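Local coordinates for putative ABC transporter amino acid-binding protein (Sinorhizobium meliloti, PDB 2Q88) that binds the compatible solute ectoine as the substrate-binding protein of an ABC transporter, probably delivering it for uptake, at residues I17-G29 with L172-A184. Residues are numbered along the deposited sequence; the frame is centred on the assembly and turned at random.
Sequences IAIANEPPFTAVG and LPVLSINDLVSKA. With 4CS ((4S)-2-methyl-1,4,5,6-tetrahydropyrimidine-4-carboxylic acid), chain F.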
loop_
_atom_site.group_PDB
_atom_site.type_symbol
_atom_site.label_atom_id
_atom_site.label_comp_id
_atom_site.label_asym_id
_atom_site.label_seq_id
_atom_site.Cartn_x
_atom_site.Cartn_y
_atom_site.Cartn_z
ATOM N N ILE A 17 5.630 -13.274 -2.407
ATOM C CA ILE A 17 5.247 -11.934 -1.937
ATOM C C ILE A 17 3.751 -11.693 -2.146
ATOM O O ILE A 17 3.153 -12.223 -3.078
ATOM C CB ILE A 17 6.119 -10.816 -2.602
ATOM C CG1 ILE A 17 5.920 -10.772 -4.129
ATOM C CG2 ILE A 17 7.614 -10.984 -2.212
ATOM C CD1 ILE A 17 6.688 -9.660 -4.882
ATOM N N ALA A 18 3.150 -10.891 -1.276
ATOM C CA ALA A 18 1.743 -10.558 -1.409
ATOM C C ALA A 18 1.637 -9.143 -1.952
ATOM O O ALA A 18 2.308 -8.241 -1.443
ATOM C CB ALA A 18 1.043 -10.682 -0.072
ATOM N N ILE A 19 0.814 -8.970 -2.995
ATOM C CA ILE A 19 0.552 -7.670 -3.629
ATOM C C ILE A 19 -0.955 -7.474 -3.856
ATOM O O ILE A 19 -1.727 -8.412 -3.691
ATOM C CB ILE A 19 1.287 -7.557 -4.984
ATOM C CG1 ILE A 19 0.690 -8.522 -6.019
ATOM C CG2 ILE A 19 2.789 -7.781 -4.813
ATOM C CD1 ILE A 19 1.053 -8.160 -7.461
ATOM N N ALA A 20 -1.373 -6.267 -4.251
ATOM C CA ALA A 20 -2.798 -6.007 -4.488
ATOM C C ALA A 20 -3.158 -5.581 -5.908
ATOM O O ALA A 20 -4.345 -5.525 -6.237
ATOM C CB ALA A 20 -3.330 -4.986 -3.495
ATOM N N ASN A 21 -2.158 -5.278 -6.735
ATOM C CA ASN A 21 -2.383 -4.710 -8.081
ATOM C C ASN A 21 -2.997 -3.293 -8.028
ATOM O O ASN A 21 -4.153 -3.081 -8.385
ATOM C CB ASN A 21 -3.217 -5.650 -8.962
ATOM C CG ASN A 21 -3.098 -5.325 -10.440
ATOM O OD1 ASN A 21 -2.181 -4.615 -10.864
ATOM N ND2 ASN A 21 -4.024 -5.843 -11.233
ATOM N N GLU A 22 -2.207 -2.339 -7.555
ATOM C CA GLU A 22 -2.643 -0.948 -7.389
ATOM C C GLU A 22 -1.484 -0.033 -7.782
ATOM O O GLU A 22 -0.699 0.380 -6.926
ATOM C CB GLU A 22 -3.074 -0.683 -5.941
ATOM C CG GLU A 22 -3.576 0.745 -5.690
ATOM C CD GLU A 22 -3.823 1.042 -4.223
ATOM O OE1 GLU A 22 -4.503 0.223 -3.569
ATOM O OE2 GLU A 22 -3.351 2.105 -3.724
ATOM N N PRO A 23 -1.335 0.243 -9.081
ATOM C CA PRO A 23 -0.255 1.113 -9.546
ATOM C C PRO A 23 -0.316 2.498 -8.881
ATOM O O PRO A 23 -1.422 3.015 -8.692
ATOM C CB PRO A 23 -0.503 1.230 -11.064
ATOM C CG PRO A 23 -1.378 0.063 -11.440
ATOM C CD PRO A 23 -2.151 -0.297 -10.188
ATOM N N PRO A 24 0.823 3.132 -8.586
ATOM C CA PRO A 24 2.176 2.623 -8.850
ATOM C C PRO A 24 2.851 1.835 -7.718
ATOM O O PRO A 24 4.070 1.615 -7.781
ATOM C CB PRO A 24 2.962 3.914 -9.068
ATOM C CG PRO A 24 2.334 4.876 -8.090
ATOM C CD PRO A 24 0.858 4.511 -8.070
ATOM N N PHE A 25 2.092 1.413 -6.710
ATOM C CA PHE A 25 2.630 0.569 -5.644
ATOM C C PHE A 25 2.951 -0.843 -6.148
ATOM O O PHE A 25 4.028 -1.366 -5.869
ATOM C CB PHE A 25 1.658 0.490 -4.473
ATOM C CG PHE A 25 1.448 1.805 -3.768
ATOM C CD1 PHE A 25 0.524 2.723 -4.242
ATOM C CD2 PHE A 25 2.166 2.111 -2.613
ATOM C CE1 PHE A 25 0.315 3.950 -3.578
ATOM C CE2 PHE A 25 1.961 3.324 -1.939
ATOM C CZ PHE A 25 1.035 4.241 -2.425
ATOM N N THR A 26 2.007 -1.443 -6.876
ATOM C CA THR A 26 2.157 -2.800 -7.433
ATOM C C THR A 26 1.432 -2.819 -8.759
ATOM O O THR A 26 0.444 -2.107 -8.942
ATOM C CB THR A 26 1.519 -3.883 -6.530
ATOM O OG1 THR A 26 0.152 -3.548 -6.283
ATOM C CG2 THR A 26 2.158 -3.928 -5.127
ATOM N N ALA A 27 1.904 -3.636 -9.691
ATOM C CA ALA A 27 1.277 -3.733 -11.004
ATOM C C ALA A 27 1.631 -5.092 -11.575
ATOM O O ALA A 27 2.661 -5.650 -11.219
ATOM C CB ALA A 27 1.786 -2.634 -11.926
ATOM N N VAL A 28 0.777 -5.622 -12.442
ATOM C CA VAL A 28 1.078 -6.872 -13.139
ATOM C C VAL A 28 0.949 -6.655 -14.648
ATOM O O VAL A 28 -0.077 -6.188 -15.129
ATOM C CB VAL A 28 0.165 -8.030 -12.671
ATOM C CG1 VAL A 28 0.553 -9.349 -13.361
ATOM C CG2 VAL A 28 0.228 -8.179 -11.137
ATOM N N GLY A 29 2.004 -6.986 -15.383
ATOM C CA GLY A 29 1.970 -6.880 -16.842
ATOM C C GLY A 29 1.134 -7.986 -17.462
ATOM O O GLY A 29 0.761 -8.955 -16.785
ATOM N N LEU A 172 -8.094 6.261 -2.271
ATOM C CA LEU A 172 -6.824 5.525 -2.359
ATOM C C LEU A 172 -5.714 6.537 -2.084
ATOM O O LEU A 172 -5.996 7.741 -1.992
ATOM C CB LEU A 172 -6.626 4.955 -3.771
ATOM C CG LEU A 172 -7.424 3.726 -4.218
ATOM C CD1 LEU A 172 -6.978 3.300 -5.587
ATOM C CD2 LEU A 172 -7.285 2.586 -3.235
ATOM N N PRO A 173 -4.465 6.086 -1.945
ATOM C CA PRO A 173 -3.326 7.001 -1.921
ATOM C C PRO A 173 -3.278 7.924 -3.141
ATOM O O PRO A 173 -3.680 7.534 -4.234
ATOM C CB PRO A 173 -2.119 6.049 -1.902
ATOM C CG PRO A 173 -2.632 4.850 -1.200
ATOM C CD PRO A 173 -4.028 4.681 -1.774
ATOM N N VAL A 174 -2.833 9.163 -2.920
ATOM C CA VAL A 174 -2.676 10.175 -3.971
ATOM C C VAL A 174 -2.099 9.614 -5.273
ATOM O O VAL A 174 -2.679 9.794 -6.344
ATOM C CB VAL A 174 -1.798 11.347 -3.464
ATOM C CG1 VAL A 174 -1.461 12.327 -4.592
ATOM C CG2 VAL A 174 -2.503 12.060 -2.312
ATOM N N LEU A 175 -0.959 8.942 -5.188
ATOM C CA LEU A 175 -0.332 8.418 -6.400
ATOM C C LEU A 175 -1.191 7.388 -7.136
ATOM O O LEU A 175 -1.172 7.348 -8.367
ATOM C CB LEU A 175 1.052 7.858 -6.100
ATOM C CG LEU A 175 2.127 8.897 -5.791
ATOM C CD1 LEU A 175 3.300 8.211 -5.107
ATOM C CD2 LEU A 175 2.616 9.605 -7.066
ATOM N N SER A 176 -1.929 6.570 -6.387
ATOM C CA SER A 176 -2.824 5.555 -6.972
ATOM C C SER A 176 -4.045 6.183 -7.646
ATOM O O SER A 176 -4.464 5.739 -8.725
ATOM C CB SER A 176 -3.314 4.573 -5.899
ATOM O OG SER A 176 -2.244 3.944 -5.213
ATOM N N ILE A 177 -4.638 7.181 -6.989
ATOM C CA ILE A 177 -5.804 7.878 -7.543
ATOM C C ILE A 177 -5.397 8.614 -8.820
ATOM O O ILE A 177 -6.065 8.484 -9.839
ATOM C CB ILE A 177 -6.444 8.848 -6.496
ATOM C CG1 ILE A 177 -7.239 8.079 -5.418
ATOM C CG2 ILE A 177 -7.356 9.861 -7.158
ATOM C CD1 ILE A 177 -8.472 7.270 -5.953
ATOM N N ASN A 178 -4.298 9.370 -8.763
ATOM C CA ASN A 178 -3.811 10.117 -9.934
ATOM C C ASN A 178 -3.511 9.226 -11.135
ATOM O O ASN A 178 -3.830 9.570 -12.274
ATOM C CB ASN A 178 -2.564 10.940 -9.583
ATOM C CG ASN A 178 -2.887 12.218 -8.815
ATOM O OD1 ASN A 178 -4.016 12.715 -8.834
ATOM N ND2 ASN A 178 -1.882 12.763 -8.146
ATOM N N ASP A 179 -2.892 8.081 -10.880
ATOM C CA ASP A 179 -2.588 7.133 -11.942
ATOM C C ASP A 179 -3.864 6.577 -12.577
ATOM O O ASP A 179 -4.006 6.546 -13.809
ATOM C CB ASP A 179 -1.718 6.009 -11.389
ATOM C CG ASP A 179 -1.144 5.145 -12.470
ATOM O OD1 ASP A 179 -1.623 4.003 -12.614
ATOM O OD2 ASP A 179 -0.231 5.523 -13.240
ATOM N N LEU A 180 -4.800 6.169 -11.722
ATOM C CA LEU A 180 -6.070 5.586 -12.150
ATOM C C LEU A 180 -6.929 6.571 -12.947
ATOM O O LEU A 180 -7.431 6.226 -14.020
ATOM C CB LEU A 180 -6.829 5.054 -10.925
ATOM C CG LEU A 180 -8.284 4.610 -11.026
ATOM C CD1 LEU A 180 -8.423 3.341 -11.870
ATOM C CD2 LEU A 180 -8.838 4.393 -9.617
ATOM N N VAL A 181 -7.070 7.794 -12.433
ATOM C CA VAL A 181 -7.853 8.845 -13.097
ATOM C C VAL A 181 -7.240 9.269 -14.441
ATOM O O VAL A 181 -7.960 9.438 -15.431
ATOM C CB VAL A 181 -8.069 10.068 -12.164
ATOM C CG1 VAL A 181 -8.771 11.219 -12.888
ATOM C CG2 VAL A 181 -8.890 9.650 -10.940
ATOM N N SER A 182 -5.917 9.409 -14.479
ATOM C CA SER A 182 -5.227 9.795 -15.716
ATOM C C SER A 182 -5.329 8.744 -16.831
ATOM O O SER A 182 -5.122 9.062 -18.006
ATOM C CB SER A 182 -3.763 10.142 -15.439
ATOM O OG SER A 182 -3.019 8.983 -15.104
ATOM N N LYS A 183 -5.635 7.502 -16.463
ATOM C CA LYS A 183 -5.822 6.425 -17.436
ATOM C C LYS A 183 -7.289 6.246 -17.824
ATOM O O LYS A 183 -7.599 5.599 -18.831
ATOM C CB LYS A 183 -5.286 5.103 -16.890
ATOM C CG LYS A 183 -3.779 4.997 -16.830
ATOM C CD LYS A 183 -3.370 3.681 -16.213
ATOM C CE LYS A 183 -1.887 3.650 -15.917
ATOM N NZ LYS A 183 -1.575 2.718 -14.795
ATOM N N ALA A 184 -8.180 6.815 -17.016
ATOM C CA ALA A 184 -9.619 6.604 -17.161
ATOM C C ALA A 184 -10.221 7.397 -18.300
ATOM O O ALA A 184 -11.173 6.941 -18.945
ATOM C CB ALA A 184 -10.317 6.961 -15.889
HETATM O O 4CS F . -4.078 -0.106 3.823
HETATM C C 4CS F . -3.120 0.240 3.131
HETATM O OXT 4CS F . -1.967 -0.020 3.496
HETATM C CA 4CS F . -3.354 1.014 1.840
HETATM C CB 4CS F . -4.552 0.517 1.054
HETATM C CAD 4CS F . -4.739 1.379 -0.199
HETATM N NAG 4CS F . -3.484 1.376 -0.994
HETATM C CAI 4CS F . -2.234 1.191 -0.382
HETATM C CAA 4CS F . -0.948 1.176 -1.227
HETATM N N 4CS F . -2.142 0.984 1.001
HETATM O O HOH W 1 -3.962 3.184 -9.289
#
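Pro23 of the loop 20-26 comes up against the first turn of helix 174-184, its CA 5.7 Å from that of Ser176. Backbone meets helix here in two ways: the CA-H of Ser176 points at Pro23 O, and a water donates to both Pro23 O and Ser176 O. A cis peptide bond before Pro24 folds the loop, and the Pro24 ring crosses the Leu175 side chain at about a right angle, Pro24 CG 3.8 Å from Leu175 CB. Pro23 CB touches OD1 of Asp179, the oxygen that also takes the salt bridge from Lys183 NZ one helical turn on. Loop 20-26 follows strand 14-19 of the parallel sheet in one lobe, whereas the helix follows strand 169-173 of the other; the contact therefore spans the cleft between the two lobes of a periplasmic binding protein fold, beside bound ectoine. Glu22 makes the direct side-chain hydrogen bond between the segments. With CG anti to the backbone N (chi1 -179°), its extended chain reaches the helix start, where Ser176 OG donates to the anti lone pair of Glu22 OE2 at 2.6 Å. Glu22 OE2 also accepts a nearly straight hydrogen bond (166°) from ectoine NAG at 2.8 Å; OE1 receives a weaker one from NAG and is also hydrogen-bonded to Tyr61. A glutamine in place of this glutamate would probably leave the ectoine amidine, and the positive charge it is likely to share, without an anionic mate. The ectoine methyl carbon CAA sits over the centre of one face of the Phe25 ring, while Ser176 OG lies at the ring edge and Pro173 CB packs obliquely, 3.6 Å from Phe25 CE1.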